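Local coordinates for protein cellulose hydrolase (Bacillus licheniformis, PDB 4YZT) that hydrolyses internal beta-1,4-glycosidic bonds of cellulose as a tri-modular family 5 endoglucanase, at residues W228-N233 with Y272-A277; S232-R237 with Y487-E492; S282-H287 with W318-V323. One frame throughout, in Å; residues are numbered along the deposited sequence.

Contact 1. Residues W228-N233 with Y272-A277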
loop_
_atom_site.group_PDB
_atom_site.type_symbol
_atom_site.label_atom_id
_atom_site.label_comp_id
_atom_site.label_asym_id
_atom_site.label_seq_id
_atom_site.Cartn_x
_atom_site.Cartn_y
_atom_site.Cartn_z
ATOM N N TRP A 228 -9.788 4.598 -3.895
ATOM C CA TRP A 228 -8.614 4.627 -4.767
ATOM C C TRP A 228 -7.906 5.982 -4.751
ATOM O O TRP A 228 -6.673 6.042 -4.728
ATOM C CB TRP A 228 -9.001 4.290 -6.202
ATOM C CG TRP A 228 -7.834 4.330 -7.127
ATOM C CD1 TRP A 228 -7.552 5.290 -8.058
ATOM C CD2 TRP A 228 -6.786 3.356 -7.219
ATOM N NE1 TRP A 228 -6.381 4.979 -8.715
ATOM C CE2 TRP A 228 -5.890 3.800 -8.216
ATOM C CE3 TRP A 228 -6.514 2.156 -6.547
ATOM C CZ2 TRP A 228 -4.747 3.079 -8.564
ATOM C CZ3 TRP A 228 -5.371 1.446 -6.889
ATOM C CH2 TRP A 228 -4.507 1.909 -7.894
ATOM N N ASP A 229 -8.686 7.061 -4.758
ATOM C CA ASP A 229 -8.072 8.380 -4.864
ATOM C C ASP A 229 -7.452 8.834 -3.536
ATOM O O ASP A 229 -6.560 9.683 -3.529
ATOM C CB ASP A 229 -9.065 9.429 -5.410
ATOM C CG ASP A 229 -10.468 9.308 -4.838
ATOM O OD1 ASP A 229 -10.842 8.260 -4.269
ATOM O OD2 ASP A 229 -11.211 10.299 -4.964
ATOM N N TYR A 230 -7.865 8.242 -2.415
ATOM C CA TYR A 230 -7.150 8.510 -1.175
ATOM C C TYR A 230 -5.845 7.703 -1.139
ATOM O O TYR A 230 -4.778 8.269 -0.862
ATOM C CB TYR A 230 -7.985 8.199 0.092
ATOM C CG TYR A 230 -7.045 8.087 1.274
ATOM C CD1 TYR A 230 -6.327 9.203 1.727
ATOM C CD2 TYR A 230 -6.782 6.848 1.866
ATOM C CE1 TYR A 230 -5.412 9.097 2.771
ATOM C CE2 TYR A 230 -5.858 6.730 2.911
ATOM C CZ TYR A 230 -5.180 7.855 3.354
ATOM O OH TYR A 230 -4.264 7.748 4.378
ATOM N N VAL A 231 -5.910 6.399 -1.417
ATOM C CA VAL A 231 -4.710 5.580 -1.247
ATOM C C VAL A 231 -3.631 5.999 -2.235
ATOM O O VAL A 231 -2.445 5.923 -1.914
ATOM C CB VAL A 231 -4.997 4.046 -1.362
ATOM C CG1 VAL A 231 -6.017 3.619 -0.314
ATOM C CG2 VAL A 231 -5.459 3.655 -2.735
ATOM N N SER A 232 -4.043 6.508 -3.395
ATOM C CA SER A 232 -3.092 6.934 -4.435
ATOM C C SER A 232 -2.810 8.443 -4.458
ATOM O O SER A 232 -2.007 8.926 -5.286
ATOM C CB SER A 232 -3.601 6.518 -5.818
ATOM O OG SER A 232 -3.783 5.114 -5.895
ATOM N N ASN A 233 -3.449 9.178 -3.550
ATOM C CA ASN A 233 -3.437 10.654 -3.558
ATOM C C ASN A 233 -3.746 11.189 -4.957
ATOM O O ASN A 233 -2.924 11.846 -5.589
ATOM C CB ASN A 233 -2.103 11.210 -3.055
ATOM C CG ASN A 233 -2.131 12.727 -2.892
ATOM O OD1 ASN A 233 -3.201 13.342 -2.908
ATOM N ND2 ASN A 233 -0.963 13.333 -2.749
ATOM N N TYR A 272 -3.534 -4.957 0.179
ATOM C CA TYR A 272 -4.141 -3.723 0.668
ATOM C C TYR A 272 -3.006 -2.764 1.012
ATOM O O TYR A 272 -1.845 -3.181 1.157
ATOM C CB TYR A 272 -5.025 -3.954 1.910
ATOM C CG TYR A 272 -4.196 -4.122 3.155
ATOM C CD1 TYR A 272 -3.907 -3.034 3.984
ATOM C CD2 TYR A 272 -3.652 -5.359 3.479
ATOM C CE1 TYR A 272 -3.102 -3.182 5.112
ATOM C CE2 TYR A 272 -2.857 -5.522 4.611
ATOM C CZ TYR A 272 -2.575 -4.427 5.412
ATOM O OH TYR A 272 -1.775 -4.594 6.517
ATOM N N GLY A 273 -3.344 -1.487 1.177
ATOM C CA GLY A 273 -2.380 -0.528 1.678
ATOM C C GLY A 273 -2.409 0.776 0.913
ATOM O O GLY A 273 -3.072 0.894 -0.117
ATOM N N THR A 274 -1.685 1.774 1.411
ATOM C CA THR A 274 -1.638 3.040 0.695
ATOM C C THR A 274 -0.584 2.950 -0.394
ATOM O O THR A 274 0.314 2.101 -0.345
ATOM C CB THR A 274 -1.365 4.248 1.637
ATOM O OG1 THR A 274 -0.228 3.986 2.473
ATOM C CG2 THR A 274 -2.579 4.495 2.517
ATOM N N LEU A 275 -0.730 3.817 -1.388
ATOM C CA LEU A 275 0.063 3.785 -2.606
ATOM C C LEU A 275 0.562 5.190 -2.901
ATOM O O LEU A 275 0.422 5.685 -4.021
ATOM C CB LEU A 275 -0.765 3.256 -3.790
ATOM C CG LEU A 275 -1.409 1.862 -3.667
ATOM C CD1 LEU A 275 -2.246 1.549 -4.917
ATOM C CD2 LEU A 275 -0.355 0.777 -3.420
ATOM N N GLY A 276 1.116 5.845 -1.886
ATOM C CA GLY A 276 1.636 7.186 -2.077
ATOM C C GLY A 276 1.061 8.240 -1.147
ATOM O O GLY A 276 1.687 9.280 -0.942
ATOM N N ALA A 277 -0.125 7.981 -0.593
ATOM C CA ALA A 277 -0.700 8.862 0.423
ATOM C C ALA A 277 0.352 9.135 1.495
ATOM O O ALA A 277 0.965 8.188 1.993
ATOM C CB ALA A 277 -1.953 8.222 1.043
HETATM O O HOH W 1 1.514 11.855 -1.843
#

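Contact 2. Residues S232-R237 with Y487-E492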
loop_
_atom_site.group_PDB
_atom_site.type_symbol
_atom_site.label_atom_id
_atom_site.label_comp_id
_atom_site.label_asym_id
_atom_site.label_seq_id
_atom_site.Cartn_x
_atom_site.Cartn_y
_atom_site.Cartn_z
ATOM N N SER A 232 -4.043 6.508 -3.395
ATOM C CA SER A 232 -3.092 6.934 -4.435
ATOM C C SER A 232 -2.810 8.443 -4.458
ATOM O O SER A 232 -2.007 8.926 -5.286
ATOM C CB SER A 232 -3.601 6.518 -5.818
ATOM O OG SER A 232 -3.783 5.114 -5.895
ATOM N N ASN A 233 -3.449 9.178 -3.550
ATOM C CA ASN A 233 -3.437 10.654 -3.558
ATOM C C ASN A 233 -3.746 11.189 -4.957
ATOM O O ASN A 233 -2.924 11.846 -5.589
ATOM C CB ASN A 233 -2.103 11.210 -3.055
ATOM C CG ASN A 233 -2.131 12.727 -2.892
ATOM O OD1 ASN A 233 -3.201 13.342 -2.908
ATOM N ND2 ASN A 233 -0.963 13.333 -2.749
ATOM N N TRP A 234 -4.938 10.860 -5.438
ATOM C CA TRP A 234 -5.438 11.425 -6.687
ATOM C C TRP A 234 -6.395 12.587 -6.399
ATOM O O TRP A 234 -7.114 12.568 -5.402
ATOM C CB TRP A 234 -6.166 10.352 -7.509
ATOM C CG TRP A 234 -5.275 9.414 -8.292
ATOM C CD1 TRP A 234 -3.951 9.182 -8.099
ATOM C CD2 TRP A 234 -5.668 8.605 -9.410
ATOM N NE1 TRP A 234 -3.489 8.269 -9.024
ATOM C CE2 TRP A 234 -4.527 7.907 -9.843
ATOM C CE3 TRP A 234 -6.877 8.422 -10.098
ATOM C CZ2 TRP A 234 -4.553 7.026 -10.924
ATOM C CZ3 TRP A 234 -6.906 7.547 -11.166
ATOM C CH2 TRP A 234 -5.748 6.856 -11.568
ATOM N N TRP A 235 -6.416 13.572 -7.291
ATOM C CA TRP A 235 -7.396 14.655 -7.260
ATOM C C TRP A 235 -7.495 15.411 -5.939
ATOM O O TRP A 235 -8.565 15.899 -5.578
ATOM C CB TRP A 235 -8.786 14.115 -7.635
ATOM C CG TRP A 235 -8.796 13.333 -8.935
ATOM C CD1 TRP A 235 -8.228 13.696 -10.111
ATOM C CD2 TRP A 235 -9.429 12.068 -9.171
ATOM N NE1 TRP A 235 -8.453 12.739 -11.070
ATOM C CE2 TRP A 235 -9.183 11.723 -10.512
ATOM C CE3 TRP A 235 -10.163 11.186 -8.371
ATOM C CZ2 TRP A 235 -9.653 10.531 -11.077
ATOM C CZ3 TRP A 235 -10.627 10.014 -8.929
ATOM C CH2 TRP A 235 -10.373 9.697 -10.271
ATOM N N GLY A 236 -6.381 15.508 -5.218
ATOM C CA GLY A 236 -6.346 16.275 -3.988
ATOM C C GLY A 236 -6.987 15.594 -2.791
ATOM O O GLY A 236 -7.246 16.254 -1.779
ATOM N N ARG A 237 -7.219 14.283 -2.871
ATOM C CA ARG A 237 -7.823 13.563 -1.742
ATOM C C ARG A 237 -6.739 13.160 -0.741
ATOM O O ARG A 237 -6.306 12.008 -0.700
ATOM C CB ARG A 237 -8.604 12.317 -2.227
ATOM C CG ARG A 237 -9.528 11.716 -1.159
ATOM C CD ARG A 237 -10.477 10.640 -1.717
ATOM N NE ARG A 237 -11.449 10.213 -0.709
ATOM C CZ ARG A 237 -12.605 9.610 -0.985
ATOM N NH1 ARG A 237 -12.939 9.352 -2.248
ATOM N NH2 ARG A 237 -13.440 9.272 0.000
ATOM N N TYR A 487 -7.375 19.350 -9.815
ATOM C CA TYR A 487 -6.360 18.689 -8.992
ATOM C C TYR A 487 -5.708 17.542 -9.752
ATOM O O TYR A 487 -6.373 16.766 -10.444
ATOM C CB TYR A 487 -6.952 18.218 -7.658
ATOM C CG TYR A 487 -7.057 19.373 -6.681
ATOM C CD1 TYR A 487 -8.206 20.129 -6.600
ATOM C CD2 TYR A 487 -5.974 19.733 -5.885
ATOM C CE1 TYR A 487 -8.301 21.199 -5.739
ATOM C CE2 TYR A 487 -6.055 20.798 -5.015
ATOM C CZ TYR A 487 -7.215 21.526 -4.944
ATOM O OH TYR A 487 -7.306 22.588 -4.075
ATOM N N LEU A 488 -4.384 17.484 -9.639
ATOM C CA LEU A 488 -3.551 16.498 -10.316
ATOM C C LEU A 488 -3.345 15.242 -9.461
ATOM O O LEU A 488 -3.773 15.187 -8.300
ATOM C CB LEU A 488 -2.190 17.115 -10.672
ATOM C CG LEU A 488 -2.212 18.445 -11.452
ATOM C CD1 LEU A 488 -0.789 18.926 -11.687
ATOM C CD2 LEU A 488 -2.925 18.273 -12.779
ATOM N N ASN A 489 -2.663 14.246 -10.023
ATOM C CA ASN A 489 -2.472 12.961 -9.344
ATOM C C ASN A 489 -1.019 12.712 -8.962
ATOM O O ASN A 489 -0.113 12.858 -9.784
ATOM C CB ASN A 489 -2.960 11.810 -10.223
ATOM C CG ASN A 489 -4.473 11.834 -10.465
ATOM O OD1 ASN A 489 -5.217 12.526 -9.782
ATOM N ND2 ASN A 489 -4.922 11.046 -11.437
ATOM N N TYR A 490 -0.796 12.325 -7.709
ATOM C CA TYR A 490 0.552 12.007 -7.232
ATOM C C TYR A 490 1.301 11.026 -8.140
ATOM O O TYR A 490 0.719 10.065 -8.648
ATOM C CB TYR A 490 0.481 11.434 -5.819
ATOM C CG TYR A 490 1.812 10.911 -5.306
ATOM C CD1 TYR A 490 2.846 11.784 -4.983
ATOM C CD2 TYR A 490 2.034 9.547 -5.153
ATOM C CE1 TYR A 490 4.066 11.311 -4.510
ATOM C CE2 TYR A 490 3.251 9.066 -4.679
ATOM C CZ TYR A 490 4.261 9.957 -4.363
ATOM O OH TYR A 490 5.473 9.488 -3.896
ATOM N N ASP A 491 2.586 11.317 -8.346
ATOM C CA ASP A 491 3.541 10.467 -9.063
ATOM C C ASP A 491 3.353 10.575 -10.581
ATOM O O ASP A 491 4.302 10.907 -11.273
ATOM C CB ASP A 491 3.448 9.001 -8.607
ATOM C CG ASP A 491 4.765 8.249 -8.745
ATOM O OD1 ASP A 491 5.847 8.868 -8.647
ATOM O OD2 ASP A 491 4.715 7.018 -8.939
ATOM N N GLU A 492 2.156 10.313 -11.108
ATOM C CA GLU A 492 2.007 10.406 -12.563
ATOM C C GLU A 492 2.024 11.866 -13.028
ATOM O O GLU A 492 2.488 12.148 -14.137
ATOM C CB GLU A 492 0.743 9.685 -13.049
ATOM C CG GLU A 492 -0.559 10.355 -12.722
ATOM C CD GLU A 492 -1.769 9.512 -13.125
ATOM O OE1 GLU A 492 -2.870 10.080 -13.242
ATOM O OE2 GLU A 492 -1.626 8.277 -13.305
HETATM O O HOH W 2 -0.753 8.021 -7.548
HETATM O O HOH W 3 -3.570 14.768 -5.600
HETATM O O HOH W 4 -0.923 7.120 -10.741
#

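Contact 3. Residues S282-H287 with W318-V323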
loop_
_atom_site.group_PDB
_atom_site.type_symbol
_atom_site.label_atom_id
_atom_site.label_comp_id
_atom_site.label_asym_id
_atom_site.label_seq_id
_atom_site.Cartn_x
_atom_site.Cartn_y
_atom_site.Cartn_z
ATOM N N SER A 282 -3.850 10.289 8.741
ATOM C CA SER A 282 -4.773 9.533 7.903
ATOM C C SER A 282 -4.216 8.154 7.607
ATOM O O SER A 282 -4.932 7.161 7.689
ATOM C CB SER A 282 -5.058 10.273 6.605
ATOM O OG SER A 282 -5.766 11.480 6.856
ATOM N N LYS A 283 -2.940 8.090 7.254
ATOM C CA LYS A 283 -2.332 6.808 6.910
ATOM C C LYS A 283 -2.388 5.818 8.077
ATOM O O LYS A 283 -2.710 4.641 7.891
ATOM C CB LYS A 283 -0.886 7.009 6.463
ATOM C CG LYS A 283 -0.244 5.750 5.896
ATOM C CD LYS A 283 1.275 5.789 6.068
ATOM C CE LYS A 283 1.939 6.846 5.217
ATOM N NZ LYS A 283 3.399 6.974 5.591
ATOM N N TRP A 284 -2.082 6.301 9.281
ATOM C CA TRP A 284 -2.096 5.439 10.461
ATOM C C TRP A 284 -3.518 4.972 10.761
ATOM O O TRP A 284 -3.763 3.781 10.973
ATOM C CB TRP A 284 -1.492 6.166 11.671
ATOM C CG TRP A 284 -0.021 6.494 11.503
ATOM C CD1 TRP A 284 0.791 6.107 10.477
ATOM C CD2 TRP A 284 0.794 7.277 12.389
ATOM N NE1 TRP A 284 2.062 6.596 10.671
ATOM C CE2 TRP A 284 2.090 7.326 11.831
ATOM C CE3 TRP A 284 0.556 7.942 13.599
ATOM C CZ2 TRP A 284 3.150 8.010 12.446
ATOM C CZ3 TRP A 284 1.616 8.635 14.210
ATOM C CH2 TRP A 284 2.888 8.663 13.628
ATOM N N LEU A 285 -4.457 5.914 10.761
ATOM C CA LEU A 285 -5.874 5.599 10.970
ATOM C C LEU A 285 -6.430 4.610 9.927
ATOM O O LEU A 285 -7.203 3.713 10.259
ATOM C CB LEU A 285 -6.699 6.888 10.957
ATOM C CG LEU A 285 -8.193 6.745 11.276
ATOM C CD1 LEU A 285 -8.375 6.195 12.701
ATOM C CD2 LEU A 285 -8.895 8.075 11.129
ATOM N N TYR A 286 -6.065 4.802 8.668
ATOM C CA TYR A 286 -6.508 3.913 7.598
ATOM C C TYR A 286 -6.016 2.483 7.838
ATOM O O TYR A 286 -6.792 1.517 7.779
ATOM C CB TYR A 286 -6.020 4.433 6.239
ATOM C CG TYR A 286 -6.512 3.614 5.064
ATOM C CD1 TYR A 286 -5.794 2.515 4.607
ATOM C CD2 TYR A 286 -7.711 3.924 4.424
ATOM C CE1 TYR A 286 -6.250 1.755 3.543
ATOM C CE2 TYR A 286 -8.155 3.174 3.358
ATOM C CZ TYR A 286 -7.433 2.092 2.932
ATOM O OH TYR A 286 -7.883 1.335 1.869
ATOM N N HIS A 287 -4.730 2.337 8.131
ATOM C CA HIS A 287 -4.185 0.996 8.305
ATOM C C HIS A 287 -4.757 0.316 9.552
ATOM O O HIS A 287 -5.158 -0.850 9.494
ATOM C CB HIS A 287 -2.661 1.040 8.351
ATOM C CG HIS A 287 -2.028 1.183 7.000
ATOM N ND1 HIS A 287 -1.914 2.395 6.355
ATOM C CD2 HIS A 287 -1.485 0.260 6.166
ATOM C CE1 HIS A 287 -1.322 2.218 5.185
ATOM N NE2 HIS A 287 -1.053 0.931 5.043
ATOM N N TRP A 318 12.263 0.438 8.113
ATOM C CA TRP A 318 10.950 0.844 7.630
ATOM C C TRP A 318 10.858 2.362 7.497
ATOM O O TRP A 318 11.264 3.079 8.400
ATOM C CB TRP A 318 9.876 0.317 8.576
ATOM C CG TRP A 318 9.843 -1.178 8.572
ATOM C CD1 TRP A 318 10.663 -2.020 9.262
ATOM C CD2 TRP A 318 8.971 -2.007 7.804
ATOM N NE1 TRP A 318 10.346 -3.326 8.981
ATOM C CE2 TRP A 318 9.302 -3.347 8.095
ATOM C CE3 TRP A 318 7.934 -1.747 6.894
ATOM C CZ2 TRP A 318 8.634 -4.426 7.516
ATOM C CZ3 TRP A 318 7.263 -2.820 6.336
ATOM C CH2 TRP A 318 7.626 -4.140 6.638
ATOM N N ARG A 319 10.335 2.847 6.369
ATOM C CA ARG A 319 10.260 4.290 6.119
ATOM C C ARG A 319 9.276 4.981 7.069
ATOM O O ARG A 319 9.406 6.166 7.371
ATOM C CB ARG A 319 9.860 4.559 4.661
ATOM C CG ARG A 319 10.928 4.175 3.642
ATOM C CD ARG A 319 10.432 4.375 2.213
ATOM N NE ARG A 319 11.445 4.009 1.224
ATOM C CZ ARG A 319 11.563 2.794 0.690
ATOM N NH1 ARG A 319 10.728 1.822 1.044
ATOM N NH2 ARG A 319 12.512 2.555 -0.206
ATOM N N ASP A 320 8.282 4.226 7.519
ATOM C CA ASP A 320 7.322 4.688 8.519
ATOM C C ASP A 320 7.189 3.569 9.543
ATOM O O ASP A 320 6.412 2.640 9.349
ATOM C CB ASP A 320 5.968 5.017 7.873
ATOM C CG ASP A 320 4.946 5.563 8.867
ATOM O OD1 ASP A 320 5.188 5.490 10.087
ATOM O OD2 ASP A 320 3.892 6.064 8.418
ATOM N N PRO A 321 7.974 3.631 10.619
ATOM C CA PRO A 321 7.996 2.504 11.551
ATOM C C PRO A 321 6.693 2.370 12.325
ATOM O O PRO A 321 6.331 1.264 12.727
ATOM C CB PRO A 321 9.142 2.854 12.498
ATOM C CG PRO A 321 9.962 3.828 11.751
ATOM C CD PRO A 321 9.032 4.613 10.923
ATOM N N VAL A 322 6.019 3.491 12.555
ATOM C CA VAL A 322 4.771 3.477 13.311
ATOM C C VAL A 322 3.677 2.735 12.549
ATOM O O VAL A 322 2.984 1.891 13.129
ATOM C CB VAL A 322 4.296 4.904 13.641
ATOM C CG1 VAL A 322 2.879 4.887 14.205
ATOM C CG2 VAL A 322 5.279 5.575 14.600
ATOM N N VAL A 323 3.513 3.031 11.260
ATOM C CA VAL A 323 2.452 2.366 10.512
ATOM C C VAL A 323 2.747 0.852 10.449
ATOM O O VAL A 323 1.821 0.037 10.534
ATOM C CB VAL A 323 2.262 2.967 9.099
ATOM C CG1 VAL A 323 3.354 2.493 8.125
ATOM C CG2 VAL A 323 0.892 2.614 8.560
#

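Contact 1. Residues W228-N233 with Y272-A277
The rings of Trp228 and Tyr230 each meet the 272-277 loop in their own way, although Val231 is the more covered residue of the helix. One face of the Trp228 indole has Ser232 OG 3.4 Å above its centre, while Leu275 CD1 approaches the six-membered ring obliquely, 3.7 Å from Trp228 CZ3. Trp228 CG is anti to the backbone N (chi1 179°). The side chains of Trp228 and Leu275 cross at about a right angle, and Trp234 meets the same indole edge-to-face. On the other ring, Ala277 CB sits 4.0 Å from Tyr230 CE1, and Thr274 CG2 lies 4.0 Å from Tyr230 CE2, both obliquely. An alanine in place of Tyr230 would probably open a gap against the methyls of Ala277 and Thr274 and deprive the rings of Trp240 and Tyr286 of an aromatic neighbour. The short helix 228-231 that bears both rings ends in a Schellman motif, with Asn233 at positive phi, and it follows barrel strand 218-224; the partner loop follows the next strand, 267-272, so the contact joins consecutive strand-to-helix loops of the TIM barrel. The carbonyl of Val231, at the helix end, links the two backbones. Leu275 N donates to Val231 O at 2.8 Å from above the carbonyl plane (42° out of it), and Ala277 N adds a weak bond of 3.4 Å to Val231 O. Leu275 is a residue of the glycan pocket and touches a bound glucose unit. Gly273 and Gly276 adopt backbone angles at which a CB would collide with the carbonyl oxygen of the residue before, which suits glycine. Beyond them a water accepts from Asn233 ND2 at 3.0 Å and donates to Gly276 O at 2.7 Å; Asn233 ND2 also bonds the carbonyl of Ala464.

Contact 2. Residues S232-R237 with Y487-E492
Asn489 lies flat against Trp234, the planes of amide and indole only 7° apart. Its ND2 is 3.3 Å above the Trp234 ring, over the centre, while Asn489 CB makes a CH-pi contact with the five-membered ring, 3.8 Å from its centroid. Asn489 CG is anti to the carbonyl carbon (chi1 -66°). From the amide, Asn489 OD1 reaches over one face of Trp235, whose ring stands 65° from the amide plane, and accepts from Trp235 N at 3.0 Å. Asn489 ND2 donates to Glu492 OE1 at 2.9 Å, so both ends of the amide are bonded and its flip is fixed. Glu492 OE2 accepts a hydrogen bond from a water that in turn accepts from Trp234 NE1. Alongside, Tyr490 N gives an almost straight bond to Asn233 O, 3.0 Å long, and Tyr487 presents its carbonyl O to the edge of the Trp235 ring. Tyr487 CB packs 3.3 Å from Trp235 C, and a side chain at Gly236 would clash with Tyr487 CD2. The tryptophan pair opens a type I' turn, Trp234 to Arg237, and the arrangement is that of an interface between modules: a loop of the catalytic barrel docked on a loop of the C-terminal beta module.

Contact 3. Residues S282-H287 with W318-V323
Trp284 and Val323 bring the two backbones closest, 5.5 Å between their CA atoms, where the early turns of helix 280-296 meet the start of helix 321-330. The second helix opens at Asp320, its N-cap, whose OD1 accepts from Val323 N at 3.2 Å from well above the carboxylate plane. The other carboxylate oxygen faces across the contact. Trp284 NE1 donates in its ring plane to the syn lone pair of Asp320 OD2 (3.0 Å). The Lys283 chain bends at chi3 (-68°), which places CE, and Lys283 NZ then meets Asp320 OD2 tip to tip, using the anti lone pair in a salt bridge, also 3.0 Å. One buried carboxylate therefore caps a helix and is held by two side chains, and the lysine's charge probably helps to keep it ionised. These are outer helices of the TIM barrel: helix 280-296 connects strands 267-272 and 299-303, and helix 321-330 comes after the last barrel strand. Apolar contacts fill in beside the polar ones. Val322 CG1 sits over the face of Trp284, 3.5 Å from the centroid of the six-membered ring, and Gln424 of the X2 module touches both residues. Val323 CG2 covers a face of His287 at 3.8 Å from the ring centroid. That ring's rotation is fixed by His287 ND1 donating to Lys283 O at 2.8 Å; His287 N reaches the same oxygen from the opposite face of its plane.

How the contacts relate
Contact 1 is the middle member: its centre is 9 Å from that of contact 2 and 12 Å from that of contact 3, whereas the centres of contacts 2 and 3 are 19 Å apart and the two do not touch. Contacts 1 and 2 share Ser232 and Asn233, and a salt bridge from Asp229 OD1 to Arg237 NH1, 3.1 Å long, adds a further tie. Contacts 1 and 3 meet where Thr274 OG1 packs 3.4 Å from His287 CE1. From side chain to bound glucose, Leu275 is at about 4 Å, Ser232 at about 7 Å and His287 at about 13 Å. Contact 1 thus holds the pocket residue Leu275 and touches both other contacts, of which contact 2 meets the C-terminal module.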